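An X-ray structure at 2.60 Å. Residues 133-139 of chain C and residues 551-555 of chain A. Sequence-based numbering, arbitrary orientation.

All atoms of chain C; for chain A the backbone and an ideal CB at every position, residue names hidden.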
# COMPACT_ATOMS: atom_id res chain seq x y z
N LYS C 133 -15.32 10.34 -17.85
CA LYS C 133 -14.13 11.18 -17.71
C LYS C 133 -13.96 12.09 -18.91
O LYS C 133 -13.85 13.31 -18.74
CB LYS C 133 -12.88 10.32 -17.46
CG LYS C 133 -12.88 9.70 -16.08
CD LYS C 133 -11.57 9.04 -15.72
CE LYS C 133 -11.47 8.83 -14.22
NZ LYS C 133 -11.29 10.11 -13.47
N GLU C 134 -14.03 11.51 -20.13
CA GLU C 134 -13.96 12.25 -21.39
C GLU C 134 -15.11 13.22 -21.52
O GLU C 134 -14.85 14.38 -21.78
CB GLU C 134 -13.90 11.32 -22.60
CG GLU C 134 -12.49 10.86 -22.90
CD GLU C 134 -12.40 9.51 -23.58
OE1 GLU C 134 -13.10 9.31 -24.60
OE2 GLU C 134 -11.62 8.65 -23.10
N HIS C 135 -16.36 12.77 -21.25
CA HIS C 135 -17.57 13.59 -21.28
C HIS C 135 -17.43 14.86 -20.43
O HIS C 135 -17.63 15.95 -20.94
CB HIS C 135 -18.81 12.77 -20.84
CG HIS C 135 -20.09 13.54 -20.76
ND1 HIS C 135 -20.83 13.82 -21.89
CD2 HIS C 135 -20.73 14.06 -19.68
CE1 HIS C 135 -21.88 14.51 -21.47
NE2 HIS C 135 -21.86 14.67 -20.15
N PHE C 136 -17.04 14.71 -19.16
CA PHE C 136 -16.89 15.83 -18.23
C PHE C 136 -15.64 16.70 -18.34
O PHE C 136 -15.68 17.84 -17.88
CB PHE C 136 -17.18 15.41 -16.79
CG PHE C 136 -18.64 15.15 -16.51
CD1 PHE C 136 -19.58 16.19 -16.56
CD2 PHE C 136 -19.08 13.88 -16.14
CE1 PHE C 136 -20.92 15.95 -16.27
CE2 PHE C 136 -20.43 13.65 -15.83
CZ PHE C 136 -21.34 14.69 -15.90
N ARG C 137 -14.56 16.20 -18.97
CA ARG C 137 -13.32 16.96 -19.20
C ARG C 137 -13.55 17.91 -20.38
O ARG C 137 -13.04 19.02 -20.40
CB ARG C 137 -12.14 16.01 -19.48
CG ARG C 137 -10.77 16.66 -19.70
CD ARG C 137 -9.60 15.68 -19.63
NE ARG C 137 -9.82 14.49 -20.45
CZ ARG C 137 -9.90 13.25 -19.98
NH1 ARG C 137 -9.76 13.01 -18.67
NH2 ARG C 137 -10.13 12.24 -20.80
N ASP C 138 -14.33 17.46 -21.37
CA ASP C 138 -14.66 18.27 -22.53
C ASP C 138 -15.55 19.45 -22.10
O ASP C 138 -15.21 20.61 -22.38
CB ASP C 138 -15.38 17.43 -23.60
CG ASP C 138 -14.49 16.53 -24.43
OD1 ASP C 138 -13.28 16.86 -24.59
OD2 ASP C 138 -15.00 15.51 -24.96
N ASP C 139 -16.64 19.15 -21.40
CA ASP C 139 -17.64 20.13 -21.00
C ASP C 139 -17.22 21.08 -19.88
O ASP C 139 -17.73 22.19 -19.84
CB ASP C 139 -18.96 19.42 -20.66
CG ASP C 139 -19.71 18.78 -21.82
OD1 ASP C 139 -19.40 19.12 -23.00
OD2 ASP C 139 -20.65 17.98 -21.56
N UNK A 551 -3.27 12.22 -26.23
CA UNK A 551 -2.90 11.71 -24.90
C UNK A 551 -3.80 12.35 -23.86
O UNK A 551 -4.47 11.63 -23.10
CB UNK A 551 -1.43 11.99 -24.58
N UNK A 552 -3.88 13.70 -23.88
CA UNK A 552 -4.75 14.51 -23.03
C UNK A 552 -6.20 13.99 -23.10
O UNK A 552 -6.85 13.90 -22.07
CB UNK A 552 -4.69 15.98 -23.45
N UNK A 553 -6.67 13.63 -24.30
CA UNK A 553 -8.01 13.11 -24.57
C UNK A 553 -8.25 11.70 -24.03
O UNK A 553 -9.37 11.21 -24.14
CB UNK A 553 -8.26 13.12 -26.08
N UNK A 554 -7.21 11.07 -23.49
CA UNK A 554 -7.30 9.75 -22.86
C UNK A 554 -6.85 8.55 -23.65
O UNK A 554 -7.06 7.41 -23.20
CB UNK A 554 -8.75 9.51 -22.45
N UNK A 555 -6.26 8.76 -24.84
CA UNK A 555 -5.81 7.64 -25.69
C UNK A 555 -4.37 7.24 -25.33
O UNK A 555 -3.50 8.11 -25.22
CB UNK A 555 -5.90 8.02 -27.17

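Chain C presents one helical face here, with Glu134(C), Arg137(C) and Asp138(C) lining it, and chain A meets that face with the end of a helix and the turn that follows.

Position 551 is helical, and nothing of the chain C stretch lies within 5.5 Å of its ideal CB. This contact sets no rule there, and most residues that tolerate a helix would do. It is Leu551(A), whose side chain is out of reach of the chain C stretch; its carbonyl O accepts a hydrogen bond from the N of 554, 2.8 Å away.

Position 552 is also helical, with CA-to-CB pointing sideways and open space around CB. A short side chain would leave the aliphatic part of Arg137(C) uncovered, whereas a long one could reach back over it; Met, Gln, Leu or an aromatic would all be reasonable. The deposited residue is Tyr552(A). With chi1 in t, its ring extends far enough to bring OH within 3.5 Å of Arg137(C) CG. Arg137(C) CZ lies 5.8 Å from the ring centroid, close to the ring normal, but at that range a cation-pi attraction is weak at most. Tyr552(A) O sits over one face of the guanidinium, 3.4 Å from Arg137(C) NE, at too poor an angle for a hydrogen bond.

At 553 CA-to-CB points away, so the carbonyl O is what meets chain C directly, 3.4 Å from Glu134(C) CG and 3.6 Å from Arg137(C) NH2, near the guanidinium plane. Any residue can supply that oxygen. Asp138(C) would mildly favor a neutral polar or basic side chain, such as Asn, Ser or Lys, though the Arg137(C) cation is also near. Asp553(A) meets the less favorable of these two charges: its OD1 is 4.1 Å from Asp138(C) OD1, like charge near like charge. Both its carboxylate oxygens are hydrogen-bonded elsewhere in the structure.

At position 554 phi is 100°, and an ideal CB would point toward chain C, only 3.1 Å from Glu134(C) OE2 and 3.5 Å from Arg137(C) NH2. It would also be jammed against the preceding carbonyl O, which alone calls for glycine. Gly554(A) fits, leaving the helix through a Schellman motif; its CA, free of a CB, lies 4.5 Å from Glu134(C) OE2.

Position 555 has extended backbone angles and a sideways CB with no chain C neighbor within 5.5 Å, so many residues would suit. Ser555(A) makes no contact with the chain C stretch, and its OG hydrogen-bonds to a residue just outside the two stretches.

Chain A 551-555: LYDGS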
# COMPACT_ATOMS: atom_id res chain seq x y z
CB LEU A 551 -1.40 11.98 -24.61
CG LEU A 551 -0.79 11.39 -23.31
CD1 LEU A 551 -0.95 9.88 -23.22
CD2 LEU A 551 0.65 11.86 -23.11
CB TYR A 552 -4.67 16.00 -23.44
CG TYR A 552 -5.64 16.87 -22.67
CD1 TYR A 552 -5.32 17.37 -21.41
CD2 TYR A 552 -6.92 17.12 -23.17
CE1 TYR A 552 -6.24 18.10 -20.67
CE2 TYR A 552 -7.85 17.83 -22.42
CZ TYR A 552 -7.50 18.35 -21.19
OH TYR A 552 -8.40 19.10 -20.46
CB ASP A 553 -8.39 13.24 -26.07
CG ASP A 553 -8.83 14.64 -26.50
OD1 ASP A 553 -9.64 15.26 -25.77
OD2 ASP A 553 -8.43 15.08 -27.59
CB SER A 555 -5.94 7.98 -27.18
OG SER A 555 -6.98 8.91 -27.46
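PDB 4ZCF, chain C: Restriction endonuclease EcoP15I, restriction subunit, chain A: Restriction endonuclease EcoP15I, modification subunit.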